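Local structure of oxidized polyvinyl alcohol hydrolase (Sphingopyxis, 3WLA) at residues 55-63 / 94-102; 205-216 / 256-267. The protein hydrolyses beta-diketones such as 4,6-nonanedione, cleaving oxidized polyvinyl alcohol in the second step of polyvinyl alcohol degradation. All coordinates share one frame; numbering follows the deposited sequence.

Contact 1: residues 55-63 / 94-102. With SO4 (sulfate ion), chain D.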
loop_
_atom_site.group_PDB
_atom_site.type_symbol
_atom_site.label_atom_id
_atom_site.label_comp_id
_atom_site.label_asym_id
_atom_site.label_seq_id
_atom_site.Cartn_x
_atom_site.Cartn_y
_atom_site.Cartn_z
ATOM N N GLY A 55 -8.566 2.820 -2.819
ATOM C CA GLY A 55 -9.171 1.669 -2.243
ATOM C C GLY A 55 -10.376 1.167 -3.025
ATOM O O GLY A 55 -10.317 0.889 -4.229
ATOM N N THR A 56 -11.496 1.069 -2.354
ATOM C CA THR A 56 -12.651 0.478 -3.014
ATOM C C THR A 56 -13.559 1.444 -3.772
ATOM O O THR A 56 -14.086 1.089 -4.862
ATOM C CB THR A 56 -13.560 -0.217 -1.983
ATOM O OG1 THR A 56 -12.780 -1.126 -1.172
ATOM C CG2 THR A 56 -14.792 -0.883 -2.716
ATOM N N VAL A 57 -13.740 2.650 -3.223
ATOM C CA VAL A 57 -14.690 3.578 -3.843
ATOM C C VAL A 57 -14.191 4.897 -4.410
ATOM O O VAL A 57 -14.977 5.663 -4.974
ATOM C CB VAL A 57 -15.886 3.839 -2.907
ATOM C CG1 VAL A 57 -16.501 2.476 -2.478
ATOM C CG2 VAL A 57 -15.453 4.630 -1.701
ATOM N N GLU A 58 -12.899 5.191 -4.313
ATOM C CA GLU A 58 -12.427 6.475 -4.873
ATOM C C GLU A 58 -11.743 6.252 -6.211
ATOM O O GLU A 58 -11.065 5.236 -6.432
ATOM C CB GLU A 58 -11.457 7.147 -3.900
ATOM C CG GLU A 58 -12.121 7.462 -2.549
ATOM C CD GLU A 58 -11.097 7.998 -1.557
ATOM O OE1 GLU A 58 -10.241 7.188 -1.149
ATOM O OE2 GLU A 58 -11.153 9.209 -1.223
ATOM N N ALA A 59 -11.891 7.213 -7.112
ATOM C CA ALA A 59 -11.293 7.094 -8.457
ATOM C C ALA A 59 -9.815 7.462 -8.362
ATOM O O ALA A 59 -9.474 8.333 -7.543
ATOM C CB ALA A 59 -11.969 8.123 -9.437
ATOM N N THR A 60 -8.990 6.890 -9.243
ATOM C CA THR A 60 -7.557 7.226 -9.275
ATOM C C THR A 60 -7.341 8.739 -9.417
ATOM O O THR A 60 -6.471 9.335 -8.720
ATOM C CB THR A 60 -6.841 6.458 -10.394
ATOM O OG1 THR A 60 -6.788 5.071 -10.020
ATOM C CG2 THR A 60 -5.348 6.979 -10.657
ATOM N N ASN A 61 -8.113 9.379 -10.283
ATOM C CA ASN A 61 -7.943 10.820 -10.441
ATOM C C ASN A 61 -8.322 11.620 -9.175
ATOM O O ASN A 61 -7.770 12.686 -8.958
ATOM C CB ASN A 61 -8.712 11.327 -11.651
ATOM C CG ASN A 61 -7.954 11.106 -12.933
ATOM O OD1 ASN A 61 -6.755 10.821 -12.932
ATOM N ND2 ASN A 61 -8.658 11.255 -14.060
ATOM N N TRP A 62 -9.263 11.128 -8.373
ATOM C CA TRP A 62 -9.582 11.817 -7.137
ATOM C C TRP A 62 -8.372 11.781 -6.220
ATOM O O TRP A 62 -8.015 12.796 -5.664
ATOM C CB TRP A 62 -10.734 11.179 -6.379
ATOM C CG TRP A 62 -12.009 11.085 -7.152
ATOM C CD1 TRP A 62 -12.245 11.535 -8.428
ATOM C CD2 TRP A 62 -13.199 10.443 -6.716
ATOM N NE1 TRP A 62 -13.519 11.197 -8.806
ATOM C CE2 TRP A 62 -14.127 10.522 -7.773
ATOM C CE3 TRP A 62 -13.582 9.803 -5.521
ATOM C CZ2 TRP A 62 -15.411 9.981 -7.674
ATOM C CZ3 TRP A 62 -14.885 9.264 -5.414
ATOM C CH2 TRP A 62 -15.775 9.357 -6.487
ATOM N N ASN A 63 -7.783 10.604 -6.043
ATOM C CA ASN A 63 -6.637 10.472 -5.187
ATOM C C ASN A 63 -5.514 11.439 -5.612
ATOM O O ASN A 63 -4.809 11.965 -4.772
ATOM C CB ASN A 63 -6.185 9.016 -5.235
ATOM C CG ASN A 63 -4.915 8.759 -4.468
ATOM O OD1 ASN A 63 -3.823 9.027 -4.973
ATOM N ND2 ASN A 63 -5.047 8.202 -3.248
ATOM N N PRO A 94 -9.727 6.175 -15.206
ATOM C CA PRO A 94 -9.208 6.795 -13.967
ATOM C C PRO A 94 -10.195 7.614 -13.197
ATOM O O PRO A 94 -9.928 8.047 -12.079
ATOM C CB PRO A 94 -8.018 7.624 -14.449
ATOM C CG PRO A 94 -8.498 8.115 -15.851
ATOM C CD PRO A 94 -9.280 6.906 -16.415
ATOM N N ASN A 95 -11.342 7.853 -13.817
ATOM C CA ASN A 95 -12.424 8.592 -13.200
ATOM C C ASN A 95 -13.494 7.689 -12.572
ATOM O O ASN A 95 -14.472 8.182 -12.022
ATOM C CB ASN A 95 -13.037 9.527 -14.271
ATOM C CG ASN A 95 -12.051 10.614 -14.654
ATOM O OD1 ASN A 95 -11.528 11.276 -13.766
ATOM N ND2 ASN A 95 -11.749 10.763 -15.932
ATOM N N LEU A 96 -13.326 6.379 -12.682
ATOM C CA LEU A 96 -14.293 5.470 -12.102
ATOM C C LEU A 96 -13.964 5.311 -10.598
ATOM O O LEU A 96 -12.861 4.892 -10.239
ATOM C CB LEU A 96 -14.222 4.087 -12.753
ATOM C CG LEU A 96 -15.236 3.186 -12.033
ATOM C CD1 LEU A 96 -16.676 3.510 -12.568
ATOM C CD2 LEU A 96 -14.881 1.742 -12.268
ATOM N N GLY A 97 -14.961 5.594 -9.787
ATOM C CA GLY A 97 -14.855 5.536 -8.331
ATOM C C GLY A 97 -15.061 4.126 -7.772
ATOM O O GLY A 97 -14.122 3.463 -7.329
ATOM N N ALA A 98 -16.291 3.653 -7.799
ATOM C CA ALA A 98 -16.555 2.333 -7.272
ATOM C C ALA A 98 -16.896 1.309 -8.378
ATOM O O ALA A 98 -16.075 0.449 -8.687
ATOM C CB ALA A 98 -17.672 2.415 -6.205
ATOM N N GLY A 99 -18.092 1.385 -8.940
ATOM C CA GLY A 99 -18.442 0.436 -9.993
ATOM C C GLY A 99 -18.240 -1.027 -9.602
ATOM O O GLY A 99 -18.568 -1.437 -8.476
ATOM N N ALA A 100 -17.706 -1.804 -10.532
ATOM C CA ALA A 100 -17.448 -3.234 -10.306
ATOM C C ALA A 100 -16.372 -3.414 -9.252
ATOM O O ALA A 100 -16.175 -4.510 -8.692
ATOM C CB ALA A 100 -17.036 -3.921 -11.651
ATOM N N CYS A 101 -15.640 -2.347 -8.967
ATOM C CA CYS A 101 -14.614 -2.500 -7.941
ATOM C C CYS A 101 -15.197 -2.828 -6.553
ATOM O O CYS A 101 -14.562 -3.531 -5.770
ATOM C CB CYS A 101 -13.762 -1.217 -7.874
ATOM S SG CYS A 101 -12.832 -0.966 -9.442
ATOM N N ASN A 102 -16.393 -2.336 -6.249
ATOM C CA ASN A 102 -16.968 -2.555 -4.919
ATOM C C ASN A 102 -17.604 -3.937 -4.918
ATOM O O ASN A 102 -18.813 -4.110 -5.163
ATOM C CB ASN A 102 -17.983 -1.461 -4.636
ATOM C CG ASN A 102 -18.552 -1.512 -3.214
ATOM O OD1 ASN A 102 -18.020 -2.166 -2.321
ATOM N ND2 ASN A 102 -19.637 -0.783 -3.010
HETATM S S SO4 D . -12.582 2.580 0.546
HETATM O O1 SO4 D . -11.820 1.332 0.399
HETATM O O2 SO4 D . -12.524 3.353 -0.726
HETATM O O3 SO4 D . -13.972 2.269 0.770
HETATM O O4 SO4 D . -12.092 3.406 1.653
HETATM O O HOH W 1 -10.499 4.696 -11.225
HETATM O O HOH W 2 -15.324 10.597 -11.442
#
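Asn61 bonds to 94-102 through both its backbone and its side chain. Its N donates to Pro94 O at 2.9 Å and nearly straight, while its ND2 reaches Asn95 OD1, also at 2.9 Å. Swinging CG beside the backbone N (chi1 -82°) lays the Asn61 amide along the Pro94 ring; the acceptor lies in the plane of this amide, yet the donor stands above the Asn95 carbonyl plane, the two amides being 62° apart. Ala59, N-cap of helix 60-65, packs its CB on Pro94 O (3.3 Å). Gly97, without a side chain, lies close against the backbone of 57-59, its C 3.2 Å from Val57 O. One water joins Trp62 NE1 to Asn95 O. Farther along, Val57 CG1 touches Ala98 CB at 3.9 Å. Thr56 OG1 turns beside its own N (chi1 -52°), which sends CG2 anti to that N and onto Asn102. Thr56 N and OG1 both donate to O1 of a sulfate, probably from the crystallisation liquor; Val57 N holds O2 at 2.9 Å. Ser162, the likely nucleophile, binds this sulfate too, consistent with an anion resting in the active site. Trp111 also bonds Thr56 OG1, and a disulfide ties Cys101 to Cys89. The contact thus joins the start of helix 60-65 to the loop between strand 81-85 and helix 133-145, with strand 31-38 touching Asn61 and Pro94 through Val36.

Contact 2: residues 205-216 / 256-267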
loop_
_atom_site.group_PDB
_atom_site.type_symbol
_atom_site.label_atom_id
_atom_site.label_comp_id
_atom_site.label_asym_id
_atom_site.label_seq_id
_atom_site.Cartn_x
_atom_site.Cartn_y
_atom_site.Cartn_z
ATOM N N ARG A 205 -10.929 -10.691 15.231
ATOM C CA ARG A 205 -10.694 -9.465 16.023
ATOM C C ARG A 205 -10.289 -9.833 17.435
ATOM O O ARG A 205 -9.412 -9.204 18.048
ATOM C CB ARG A 205 -11.965 -8.606 16.166
ATOM C CG ARG A 205 -11.934 -7.313 15.490
ATOM C CD ARG A 205 -12.748 -6.230 16.161
ATOM N NE ARG A 205 -14.154 -6.536 16.319
ATOM C CZ ARG A 205 -15.124 -5.613 16.274
ATOM N NH1 ARG A 205 -16.394 -5.956 16.449
ATOM N NH2 ARG A 205 -14.827 -4.353 15.989
ATOM N N LYS A 206 -11.000 -10.814 17.977
ATOM C CA LYS A 206 -10.736 -11.201 19.347
ATOM C C LYS A 206 -9.372 -11.882 19.462
ATOM O O LYS A 206 -8.589 -11.495 20.323
ATOM C CB LYS A 206 -11.859 -12.101 19.913
ATOM C CG LYS A 206 -13.244 -11.448 19.934
ATOM C CD LYS A 206 -14.227 -12.235 20.820
ATOM C CE LYS A 206 -15.660 -11.669 20.769
ATOM N NZ LYS A 206 -15.782 -10.258 21.249
ATOM N N MET A 207 -9.051 -12.827 18.577
ATOM C CA MET A 207 -7.757 -13.495 18.755
ATOM C C MET A 207 -6.596 -12.503 18.719
ATOM O O MET A 207 -5.616 -12.660 19.466
ATOM C CB MET A 207 -7.586 -14.655 17.767
ATOM C CG MET A 207 -7.428 -14.298 16.303
ATOM S SD MET A 207 -7.440 -15.772 15.303
ATOM C CE MET A 207 -6.410 -15.221 13.887
ATOM N N VAL A 208 -6.716 -11.437 17.918
ATOM C CA VAL A 208 -5.635 -10.484 17.865
ATOM C C VAL A 208 -5.607 -9.639 19.129
ATOM O O VAL A 208 -4.527 -9.409 19.690
ATOM C CB VAL A 208 -5.707 -9.578 16.612
ATOM C CG1 VAL A 208 -4.791 -8.398 16.805
ATOM C CG2 VAL A 208 -5.243 -10.344 15.383
ATOM N N ALA A 209 -6.767 -9.148 19.578
ATOM C CA ALA A 209 -6.835 -8.359 20.827
ATOM C C ALA A 209 -6.336 -9.201 22.035
ATOM O O ALA A 209 -5.890 -8.644 23.022
ATOM C CB ALA A 209 -8.272 -7.894 21.097
ATOM N N ALA A 210 -6.442 -10.526 21.942
ATOM C CA ALA A 210 -5.956 -11.403 23.010
ATOM C C ALA A 210 -4.406 -11.536 22.995
ATOM O O ALA A 210 -3.810 -11.823 24.021
ATOM C CB ALA A 210 -6.585 -12.772 22.885
ATOM N N ALA A 211 -3.772 -11.307 21.840
ATOM C CA ALA A 211 -2.319 -11.411 21.702
ATOM C C ALA A 211 -1.850 -10.284 20.799
ATOM O O ALA A 211 -1.351 -10.525 19.699
ATOM C CB ALA A 211 -1.950 -12.784 21.072
ATOM N N PRO A 212 -1.945 -9.037 21.281
ATOM C CA PRO A 212 -1.550 -7.862 20.503
ATOM C C PRO A 212 -0.085 -7.653 20.094
ATOM O O PRO A 212 0.192 -6.745 19.296
ATOM C CB PRO A 212 -2.109 -6.702 21.329
ATOM C CG PRO A 212 -2.032 -7.209 22.706
ATOM C CD PRO A 212 -2.437 -8.637 22.610
ATOM N N ALA A 213 0.841 -8.472 20.618
ATOM C CA ALA A 213 2.252 -8.305 20.245
ATOM C C ALA A 213 2.722 -9.458 19.399
ATOM O O ALA A 213 3.826 -9.442 18.849
ATOM C CB ALA A 213 3.132 -8.178 21.468
ATOM N N LYS A 214 1.879 -10.460 19.294
ATOM C CA LYS A 214 2.209 -11.614 18.494
ATOM C C LYS A 214 2.367 -11.287 17.012
ATOM O O LYS A 214 1.756 -10.336 16.517
ATOM C CB LYS A 214 1.119 -12.636 18.668
ATOM C CG LYS A 214 1.076 -13.736 17.644
ATOM C CD LYS A 214 0.033 -14.770 18.070
ATOM C CE LYS A 214 -0.244 -15.768 16.950
ATOM N NZ LYS A 214 1.053 -16.269 16.454
ATOM N N ILE A 215 3.216 -12.054 16.317
ATOM C CA ILE A 215 3.401 -11.897 14.872
ATOM C C ILE A 215 2.295 -12.758 14.339
ATOM O O ILE A 215 2.297 -13.964 14.568
ATOM C CB ILE A 215 4.731 -12.513 14.326
ATOM C CG1 ILE A 215 5.941 -11.866 15.008
ATOM C CG2 ILE A 215 4.817 -12.351 12.797
ATOM C CD1 ILE A 215 5.971 -10.332 15.015
ATOM N N TRP A 216 1.317 -12.142 13.681
ATOM C CA TRP A 216 0.221 -12.884 13.073
ATOM C C TRP A 216 0.427 -13.109 11.591
ATOM O O TRP A 216 0.804 -12.181 10.872
ATOM C CB TRP A 216 -1.090 -12.107 13.229
ATOM C CG TRP A 216 -1.562 -12.063 14.611
ATOM C CD1 TRP A 216 -1.281 -11.126 15.543
ATOM C CD2 TRP A 216 -2.340 -13.074 15.267
ATOM N NE1 TRP A 216 -1.834 -11.480 16.759
ATOM C CE2 TRP A 216 -2.488 -12.674 16.614
ATOM C CE3 TRP A 216 -2.917 -14.283 14.840
ATOM C CZ2 TRP A 216 -3.195 -13.439 17.556
ATOM C CZ3 TRP A 216 -3.615 -15.050 15.767
ATOM C CH2 TRP A 216 -3.746 -14.617 17.122
ATOM N N ASP A 256 -11.806 -4.163 10.699
ATOM C CA ASP A 256 -11.521 -3.234 11.777
ATOM C C ASP A 256 -10.015 -3.022 11.642
ATOM O O ASP A 256 -9.235 -3.952 11.820
ATOM C CB ASP A 256 -11.858 -3.906 13.093
ATOM C CG ASP A 256 -11.483 -3.061 14.302
ATOM O OD1 ASP A 256 -10.688 -2.114 14.236
ATOM O OD2 ASP A 256 -11.995 -3.397 15.358
ATOM N N TYR A 257 -9.589 -1.826 11.321
ATOM C CA TYR A 257 -8.189 -1.619 11.118
ATOM C C TYR A 257 -7.331 -1.499 12.353
ATOM O O TYR A 257 -6.169 -1.211 12.237
ATOM C CB TYR A 257 -7.957 -0.430 10.209
ATOM C CG TYR A 257 -8.641 -0.719 8.879
ATOM C CD1 TYR A 257 -7.992 -1.455 7.886
ATOM C CD2 TYR A 257 -10.004 -0.386 8.701
ATOM C CE1 TYR A 257 -8.701 -1.872 6.719
ATOM C CE2 TYR A 257 -10.711 -0.785 7.559
ATOM C CZ TYR A 257 -10.047 -1.522 6.577
ATOM O OH TYR A 257 -10.752 -1.875 5.457
ATOM N N ARG A 258 -7.894 -1.733 13.527
ATOM C CA ARG A 258 -7.045 -1.661 14.729
ATOM C C ARG A 258 -6.201 -2.941 14.723
ATOM O O ARG A 258 -4.969 -2.896 14.696
ATOM C CB ARG A 258 -7.926 -1.564 15.990
ATOM C CG ARG A 258 -7.182 -1.494 17.341
ATOM C CD ARG A 258 -8.227 -1.836 18.412
ATOM N NE ARG A 258 -9.258 -0.796 18.431
ATOM C CZ ARG A 258 -9.061 0.375 19.014
ATOM N NH1 ARG A 258 -7.902 0.608 19.632
ATOM N NH2 ARG A 258 -9.951 1.348 18.908
ATOM N N PRO A 259 -6.850 -4.099 14.682
ATOM C CA PRO A 259 -6.003 -5.288 14.685
ATOM C C PRO A 259 -5.145 -5.430 13.434
ATOM O O PRO A 259 -4.033 -6.008 13.487
ATOM C CB PRO A 259 -6.990 -6.435 14.821
ATOM C CG PRO A 259 -8.306 -5.850 14.288
ATOM C CD PRO A 259 -8.271 -4.456 14.859
ATOM N N THR A 260 -5.636 -4.920 12.295
ATOM C CA THR A 260 -4.826 -5.088 11.106
ATOM C C THR A 260 -3.598 -4.227 11.071
ATOM O O THR A 260 -2.579 -4.670 10.537
ATOM C CB THR A 260 -5.600 -4.825 9.792
ATOM O OG1 THR A 260 -5.874 -3.430 9.687
ATOM C CG2 THR A 260 -6.871 -5.605 9.781
ATOM N N THR A 261 -3.660 -3.008 11.585
ATOM C CA THR A 261 -2.442 -2.183 11.561
ATOM C C THR A 261 -1.553 -2.602 12.751
ATOM O O THR A 261 -0.330 -2.381 12.747
ATOM C CB THR A 261 -2.759 -0.698 11.603
ATOM O OG1 THR A 261 -3.572 -0.421 12.754
ATOM C CG2 THR A 261 -3.553 -0.284 10.325
ATOM N N GLN A 262 -2.156 -3.244 13.758
ATOM C CA GLN A 262 -1.320 -3.730 14.860
ATOM C C GLN A 262 -0.504 -4.917 14.312
ATOM O O GLN A 262 0.721 -4.970 14.456
ATOM C CB GLN A 262 -2.156 -4.239 16.040
ATOM C CG GLN A 262 -1.225 -4.821 17.141
ATOM C CD GLN A 262 -0.545 -3.711 17.854
ATOM O OE1 GLN A 262 -1.207 -2.884 18.494
ATOM N NE2 GLN A 262 0.778 -3.636 17.735
ATOM N N ALA A 263 -1.200 -5.860 13.685
ATOM C CA ALA A 263 -0.563 -7.038 13.153
ATOM C C ALA A 263 0.524 -6.666 12.147
ATOM O O ALA A 263 1.616 -7.202 12.197
ATOM C CB ALA A 263 -1.578 -7.921 12.516
ATOM N N SER A 264 0.226 -5.758 11.214
ATOM C CA SER A 264 1.243 -5.380 10.267
ATOM C C SER A 264 2.397 -4.713 10.990
ATOM O O SER A 264 3.552 -5.028 10.687
ATOM C CB SER A 264 0.678 -4.440 9.161
ATOM O OG SER A 264 0.343 -3.164 9.695
ATOM N N SER A 265 2.125 -3.822 11.955
ATOM C CA SER A 265 3.231 -3.145 12.617
ATOM C C SER A 265 4.137 -4.160 13.348
ATOM O O SER A 265 5.359 -3.993 13.384
ATOM C CB SER A 265 2.757 -2.047 13.597
ATOM O OG SER A 265 2.262 -2.555 14.835
ATOM N N ASN A 266 3.535 -5.193 13.924
ATOM C CA ASN A 266 4.269 -6.213 14.664
ATOM C C ASN A 266 5.252 -6.960 13.755
ATOM O O ASN A 266 6.440 -7.150 14.105
ATOM C CB ASN A 266 3.302 -7.222 15.270
ATOM C CG ASN A 266 2.533 -6.666 16.475
ATOM O OD1 ASN A 266 2.816 -5.575 16.999
ATOM N ND2 ASN A 266 1.573 -7.452 16.939
ATOM N N TYR A 267 4.753 -7.390 12.612
ATOM C CA TYR A 267 5.569 -8.106 11.648
ATOM C C TYR A 267 6.764 -7.297 11.106
ATOM O O TYR A 267 7.918 -7.755 11.171
ATOM C CB TYR A 267 4.712 -8.556 10.461
ATOM C CG TYR A 267 5.555 -9.160 9.388
ATOM C CD1 TYR A 267 5.964 -10.492 9.468
ATOM C CD2 TYR A 267 6.035 -8.380 8.330
ATOM C CE1 TYR A 267 6.851 -11.050 8.511
ATOM C CE2 TYR A 267 6.929 -8.912 7.358
ATOM C CZ TYR A 267 7.331 -10.250 7.455
ATOM O OH TYR A 267 8.186 -10.775 6.501
HETATM O O HOH W 3 1.894 -9.998 12.282
#
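Asn266 ND2 grips two carbonyls of the turn that follows helix 201-210, fastening this part of the alpha/beta-hydrolase fold to helix 257-269. Pro212 O, 2.8 Å from Asn266 ND2, lies almost in the amide plane; Lys214 O, 2.9 Å from the same Asn266 ND2, is somewhat tilted from it, and each carbonyl is approached from above its own plane. With both Asn266 N-H groups engaged, OD1 accepts from Gln262 NE2 and from Arg330, which should fix the rotation of the amide. Where the two helices face each other, Val208 CG1 presses on Pro259 CB (3.6 Å), the side chains crossing at about a right angle. Arg205, bent at chi2 and chi3, reaches past Pro259 to a salt bridge, NH2 to Asp256 OD2 at 3.1 Å; the oxygen lies in the guanidinium plane, but the carboxylate stands 81° to it and is met on its anti side. Gln202 takes Arg205 NH1, and Asp256 OD1 caps the helix at Arg258 N. Ile215 CG2 meets the edge of the Tyr267 ring. The Trp216 indole is flanked by Lys214 CE on one face and Val208 CG2 on the opposite one, while its NE1 donates to Ala211 O at 3.1 Å.

How the contacts relate
From the N terminus, the chain leaves strand 47-53, enters 55-63, runs through strand 81-85 and returns as 94-102, so contact 1 closes a loop of 30 intervening residues. Helices 133-145 and 163-174 and strands 155-161 and 181-185 follow before contact 2 opens at 205-216. It closes at 256-267, after strand 232-238 and the small antiparallel pair 244-246 and 253-256. The two loops stand in series, neither nesting nor crossing. The centres of contact 1 and contact 2 are about 28 Å apart and the nearest atoms of the two contacts about 7 Å, without touching. Contact 1 ties together connections following two adjacent strands of the main sheet; contact 2 joins helices on either side, in sequence, of strand 232-238.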